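Local coordinates for protein probable endoglucanase (Gluconacetobacter xylinus, PDB 1WZZ) that hydrolyses internal beta-1,4-glucosidic linkages in cellulose and carboxymethyl-cellulose as a secreted family 8 glycoside hydrolase, at residues W23-V37 with F57-M70. Numbering follows the deposited sequence.
Sequences WAIFRAKYLRPSGRV and FAASAGDLASFQSM. With SO4 (sulfate ion), chain B.
Packing in this (alpha/alpha)6-barrel enzyme brings helix 18-30 against the corner where helix 48-61 ends in a Schellman motif at Gly62 and helix 64-77 begins, with Trp23 wedged as a knob among Phe57, Ala58, Ala61 and Ser66. The indole lies with one face over Ala58, whose CB makes a CH-pi contact, while Trp23 CE3 presses on Phe57 CB at 3.4 Å. In the plane of the ring, Trp23 NE1 gives a nearly straight hydrogen bond (170°) to Asp63 OD2, 2.8 Å away, which accepts it on its anti lone pair. Asp63 OD2 also takes Arg27 NH1 in a 2.7 Å salt bridge arriving from above the carboxylate plane, and Ser66 OG, so three donors grip the N-cap residue; Asp63 OD1 accepts from Ser66 N, the capping bond of helix 64-77. A leucine replacing Trp23 would probably open a gap beside Ala58 and leave Asp63 OD2 without its indole N-H donor. Deeper in, Phe57 turns its ring edge onto the face of Phe26, planes at 88°. Selenomethionine Met70 bends at chi3 (-78°), bringing CE 3.6 Å from Trp23 CH2. Beyond, Gln51 NE2 hydrogen-bonds to the carbonyl oxygens of Gly35 and Met70, and Leu322 of helix 315-331 packs against both Phe26 and Phe57.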
loop_
_atom_site.group_PDB
_atom_site.type_symbol
_atom_site.label_atom_id
_atom_site.label_comp_id
_atom_site.label_asym_id
_atom_site.label_seq_id
_atom_site.Cartn_x
_atom_site.Cartn_y
_atom_site.Cartn_z
ATOM N N TRP A 23 7.139 8.770 -13.516
ATOM C CA TRP A 23 7.361 9.637 -12.365
ATOM C C TRP A 23 7.330 11.114 -12.825
ATOM O O TRP A 23 6.786 11.980 -12.123
ATOM C CB TRP A 23 8.734 9.315 -11.721
ATOM C CG TRP A 23 9.211 10.429 -10.796
ATOM C CD1 TRP A 23 10.339 11.184 -10.952
ATOM C CD2 TRP A 23 8.548 10.933 -9.617
ATOM N NE1 TRP A 23 10.415 12.131 -9.954
ATOM C CE2 TRP A 23 9.339 12.000 -9.121
ATOM C CE3 TRP A 23 7.369 10.600 -8.934
ATOM C CZ2 TRP A 23 8.989 12.735 -7.980
ATOM C CZ3 TRP A 23 7.016 11.348 -7.776
ATOM C CH2 TRP A 23 7.833 12.399 -7.323
ATOM N N ALA A 24 7.921 11.406 -13.979
ATOM C CA ALA A 24 7.914 12.792 -14.450
ATOM C C ALA A 24 6.505 13.338 -14.551
ATOM O O ALA A 24 6.250 14.507 -14.221
ATOM C CB ALA A 24 8.624 12.906 -15.790
ATOM N N ILE A 25 5.568 12.500 -14.997
ATOM C CA ILE A 25 4.183 12.932 -15.100
ATOM C C ILE A 25 3.562 13.107 -13.715
ATOM O O ILE A 25 2.907 14.102 -13.432
ATOM C CB ILE A 25 3.351 11.913 -15.943
ATOM C CG1 ILE A 25 3.933 11.851 -17.359
ATOM C CG2 ILE A 25 1.858 12.330 -15.974
ATOM C CD1 ILE A 25 3.378 10.667 -18.187
ATOM N N PHE A 26 3.787 12.138 -12.832
ATOM C CA PHE A 26 3.241 12.212 -11.489
ATOM C C PHE A 26 3.730 13.479 -10.756
ATOM O O PHE A 26 2.962 14.190 -10.104
ATOM C CB PHE A 26 3.681 10.972 -10.715
ATOM C CG PHE A 26 3.062 10.858 -9.343
ATOM C CD1 PHE A 26 1.930 10.068 -9.135
ATOM C CD2 PHE A 26 3.643 11.486 -8.269
ATOM C CE1 PHE A 26 1.396 9.903 -7.844
ATOM C CE2 PHE A 26 3.124 11.330 -6.985
ATOM C CZ PHE A 26 1.999 10.533 -6.780
ATOM N N ARG A 27 5.027 13.720 -10.865
ATOM C CA ARG A 27 5.674 14.877 -10.239
ATOM C C ARG A 27 5.060 16.194 -10.749
ATOM O O ARG A 27 4.739 17.119 -9.993
ATOM C CB ARG A 27 7.165 14.811 -10.561
ATOM C CG ARG A 27 8.035 15.969 -10.012
ATOM C CD ARG A 27 9.511 15.812 -10.417
ATOM N NE ARG A 27 9.712 15.779 -11.874
ATOM C CZ ARG A 27 10.838 15.402 -12.491
ATOM N NH1 ARG A 27 11.904 15.009 -11.795
ATOM N NH2 ARG A 27 10.903 15.413 -13.822
ATOM N N ALA A 28 4.872 16.263 -12.051
ATOM C CA ALA A 28 4.319 17.463 -12.644
ATOM C C ALA A 28 2.927 17.757 -12.128
ATOM O O ALA A 28 2.581 18.913 -11.858
ATOM C CB ALA A 28 4.297 17.302 -14.153
ATOM N N LYS A 29 2.132 16.702 -11.970
ATOM C CA LYS A 29 0.762 16.846 -11.537
ATOM C C LYS A 29 0.539 17.003 -10.051
ATOM O O LYS A 29 -0.305 17.797 -9.628
ATOM C CB LYS A 29 -0.073 15.631 -11.980
ATOM C CG LYS A 29 -0.324 15.511 -13.484
ATOM C CD LYS A 29 -1.171 14.292 -13.805
ATOM C CE LYS A 29 -1.528 14.256 -15.291
ATOM N NZ LYS A 29 -2.261 13.016 -15.627
ATOM N N TYR A 30 1.308 16.262 -9.257
ATOM C CA TYR A 30 1.027 16.220 -7.824
ATOM C C TYR A 30 2.039 16.690 -6.794
ATOM O O TYR A 30 1.700 16.755 -5.606
ATOM C CB TYR A 30 0.635 14.769 -7.475
ATOM C CG TYR A 30 -0.415 14.190 -8.403
ATOM C CD1 TYR A 30 -0.125 13.115 -9.236
ATOM C CD2 TYR A 30 -1.693 14.742 -8.458
ATOM C CE1 TYR A 30 -1.091 12.599 -10.113
ATOM C CE2 TYR A 30 -2.657 14.234 -9.326
ATOM C CZ TYR A 30 -2.351 13.170 -10.141
ATOM O OH TYR A 30 -3.344 12.656 -10.949
ATOM N N LEU A 31 3.258 17.002 -7.211
ATOM C CA LEU A 31 4.269 17.425 -6.245
ATOM C C LEU A 31 4.401 18.938 -6.167
ATOM O O LEU A 31 4.726 19.586 -7.166
ATOM C CB LEU A 31 5.623 16.806 -6.603
ATOM C CG LEU A 31 6.766 17.223 -5.672
ATOM C CD1 LEU A 31 6.390 16.891 -4.226
ATOM C CD2 LEU A 31 8.054 16.526 -6.067
ATOM N N ARG A 32 4.114 19.497 -4.995
ATOM C CA ARG A 32 4.252 20.954 -4.779
ATOM C C ARG A 32 5.708 21.251 -4.440
ATOM O O ARG A 32 6.436 20.383 -3.951
ATOM C CB ARG A 32 3.365 21.410 -3.618
ATOM C CG ARG A 32 1.877 21.328 -3.893
ATOM C CD ARG A 32 1.500 22.227 -5.057
ATOM N NE ARG A 32 0.063 22.208 -5.300
ATOM C CZ ARG A 32 -0.834 22.851 -4.556
ATOM N NH1 ARG A 32 -0.443 23.578 -3.517
ATOM N NH2 ARG A 32 -2.124 22.750 -4.841
ATOM N N PRO A 33 6.166 22.492 -4.687
ATOM C CA PRO A 33 7.555 22.855 -4.388
ATOM C C PRO A 33 7.900 22.667 -2.909
ATOM O O PRO A 33 9.061 22.456 -2.562
ATOM C CB PRO A 33 7.630 24.330 -4.810
ATOM C CG PRO A 33 6.602 24.439 -5.880
ATOM C CD PRO A 33 5.453 23.594 -5.355
ATOM N N SER A 34 6.888 22.742 -2.055
ATOM C CA SER A 34 7.069 22.557 -0.612
ATOM C C SER A 34 7.492 21.135 -0.258
ATOM O O SER A 34 8.022 20.895 0.826
ATOM C CB SER A 34 5.764 22.851 0.123
ATOM O OG SER A 34 4.744 21.946 -0.262
ATOM N N GLY A 35 7.248 20.198 -1.173
ATOM C CA GLY A 35 7.584 18.809 -0.904
ATOM C C GLY A 35 6.326 18.013 -0.594
ATOM O O GLY A 35 6.386 16.798 -0.424
ATOM N N ARG A 36 5.188 18.693 -0.536
ATOM C CA ARG A 36 3.908 18.054 -0.248
ATOM C C ARG A 36 3.286 17.448 -1.506
ATOM O O ARG A 36 3.257 18.091 -2.560
ATOM C CB ARG A 36 2.966 19.096 0.365
ATOM C CG ARG A 36 1.609 18.616 0.703
ATOM C CD ARG A 36 0.848 19.651 1.549
ATOM N NE ARG A 36 0.309 20.752 0.761
ATOM C CZ ARG A 36 -0.884 20.736 0.183
ATOM N NH1 ARG A 36 -1.666 19.674 0.302
ATOM N NH2 ARG A 36 -1.302 21.788 -0.509
ATOM N N VAL A 37 2.846 16.189 -1.408
ATOM C CA VAL A 37 2.161 15.515 -2.515
ATOM C C VAL A 37 0.663 15.794 -2.334
ATOM O O VAL A 37 0.087 15.534 -1.268
ATOM C CB VAL A 37 2.432 13.980 -2.477
ATOM C CG1 VAL A 37 1.559 13.225 -3.530
ATOM C CG2 VAL A 37 3.896 13.744 -2.713
ATOM N N PHE A 57 8.404 6.540 -5.545
ATOM C CA PHE A 57 8.506 6.781 -6.981
ATOM C C PHE A 57 9.772 7.596 -7.298
ATOM O O PHE A 57 10.486 7.275 -8.248
ATOM C CB PHE A 57 7.280 7.543 -7.485
ATOM C CG PHE A 57 5.975 6.847 -7.225
ATOM C CD1 PHE A 57 5.939 5.463 -6.958
ATOM C CD2 PHE A 57 4.779 7.565 -7.266
ATOM C CE1 PHE A 57 4.723 4.816 -6.734
ATOM C CE2 PHE A 57 3.541 6.911 -7.045
ATOM C CZ PHE A 57 3.526 5.539 -6.780
ATOM N N ALA A 58 10.036 8.652 -6.527
ATOM C CA ALA A 58 11.245 9.452 -6.774
ATOM C C ALA A 58 12.514 8.619 -6.579
ATOM O O ALA A 58 13.460 8.710 -7.366
ATOM C CB ALA A 58 11.266 10.698 -5.866
ATOM N N ALA A 59 12.562 7.806 -5.527
ATOM C CA ALA A 59 13.732 6.970 -5.306
ATOM C C ALA A 59 13.898 6.009 -6.473
ATOM O O ALA A 59 14.989 5.834 -7.012
ATOM C CB ALA A 59 13.593 6.196 -3.986
ATOM N N SER A 60 12.788 5.405 -6.891
ATOM C CA SER A 60 12.843 4.445 -8.003
ATOM C C SER A 60 13.265 5.077 -9.336
ATOM O O SER A 60 13.889 4.405 -10.178
ATOM C CB SER A 60 11.480 3.760 -8.148
ATOM O OG SER A 60 11.138 3.044 -6.958
ATOM N N ALA A 61 12.915 6.347 -9.530
ATOM C CA ALA A 61 13.259 7.084 -10.742
ATOM C C ALA A 61 14.634 7.738 -10.656
ATOM O O ALA A 61 15.102 8.311 -11.646
ATOM C CB ALA A 61 12.221 8.162 -11.012
ATOM N N GLY A 62 15.269 7.671 -9.486
ATOM C CA GLY A 62 16.575 8.300 -9.328
ATOM C C GLY A 62 16.528 9.812 -9.176
ATOM O O GLY A 62 17.526 10.503 -9.434
ATOM N N ASP A 63 15.389 10.337 -8.747
ATOM C CA ASP A 63 15.219 11.773 -8.580
ATOM C C ASP A 63 15.513 12.144 -7.126
ATOM O O ASP A 63 14.615 12.222 -6.289
ATOM C CB ASP A 63 13.790 12.144 -8.952
ATOM C CG ASP A 63 13.526 13.625 -8.923
ATOM O OD1 ASP A 63 14.399 14.414 -8.480
ATOM O OD2 ASP A 63 12.418 14.016 -9.361
ATOM N N LEU A 64 16.781 12.389 -6.829
ATOM C CA LEU A 64 17.165 12.733 -5.455
ATOM C C LEU A 64 16.615 14.068 -4.967
ATOM O O LEU A 64 16.178 14.180 -3.822
ATOM C CB LEU A 64 18.696 12.712 -5.331
ATOM C CG LEU A 64 19.265 13.155 -3.971
ATOM C CD1 LEU A 64 18.704 12.290 -2.805
ATOM C CD2 LEU A 64 20.795 13.044 -4.045
ATOM N N ALA A 65 16.615 15.096 -5.815
ATOM C CA ALA A 65 16.105 16.397 -5.396
ATOM C C ALA A 65 14.647 16.329 -4.922
ATOM O O ALA A 65 14.284 16.893 -3.875
ATOM C CB ALA A 65 16.257 17.416 -6.549
ATOM N N SER A 66 13.788 15.648 -5.682
ATOM C CA SER A 66 12.387 15.548 -5.277
ATOM C C SER A 66 12.252 14.675 -4.019
ATOM O O SER A 66 11.421 14.970 -3.155
ATOM C CB SER A 66 11.533 14.938 -6.404
ATOM O OG SER A 66 11.504 15.815 -7.527
ATOM N N PHE A 67 13.031 13.609 -3.954
ATOM C CA PHE A 67 12.990 12.724 -2.782
ATOM C C PHE A 67 13.306 13.522 -1.509
ATOM O O PHE A 67 12.599 13.426 -0.503
ATOM C CB PHE A 67 13.991 11.584 -2.908
ATOM C CG PHE A 67 13.887 10.603 -1.790
ATOM C CD1 PHE A 67 13.062 9.487 -1.900
ATOM C CD2 PHE A 67 14.550 10.844 -0.586
ATOM C CE1 PHE A 67 12.898 8.622 -0.827
ATOM C CE2 PHE A 67 14.389 9.994 0.501
ATOM C CZ PHE A 67 13.565 8.879 0.388
ATOM N N GLN A 68 14.372 14.310 -1.573
ATOM C CA GLN A 68 14.780 15.134 -0.438
ATOM C C GLN A 68 13.692 16.086 0.014
ATOM O O GLN A 68 13.419 16.226 1.213
ATOM C CB GLN A 68 16.045 15.917 -0.825
ATOM C CG GLN A 68 17.268 15.034 -0.920
ATOM C CD GLN A 68 18.486 15.755 -1.495
ATOM O OE1 GLN A 68 19.627 15.295 -1.330
ATOM N NE2 GLN A 68 18.252 16.870 -2.182
ATOM N N SER A 69 13.065 16.747 -0.950
ATOM C CA SER A 69 12.001 17.680 -0.668
ATOM C C SER A 69 10.809 16.990 -0.005
ATOM O O SER A 69 10.276 17.490 0.984
ATOM C CB SER A 69 11.544 18.368 -1.962
ATOM O OG SER A 69 10.546 19.356 -1.708
HETATM N N MSE A 70 10.381 15.847 -0.544
HETATM C CA MSE A 70 9.232 15.154 0.029
HETATM C C MSE A 70 9.523 14.559 1.391
HETATM O O MSE A 70 8.646 14.540 2.251
HETATM C CB MSE A 70 8.726 14.045 -0.911
HETATM C CG MSE A 70 8.148 14.615 -2.194
HETATM SE SE MSE A 70 7.451 13.180 -3.341
HETATM C CE MSE A 70 9.119 12.638 -3.975
HETATM S S SO4 B . 1.787 24.013 -0.355
HETATM O O1 SO4 B . 2.226 22.621 -0.119
HETATM O O2 SO4 B . 0.319 24.098 -0.269
HETATM O O3 SO4 B . 2.206 24.434 -1.701
HETATM O O4 SO4 B . 2.419 24.872 0.664
HETATM O O HOH W 1 9.138 19.293 -4.045
HETATM O O HOH W 2 11.424 21.672 -0.567
#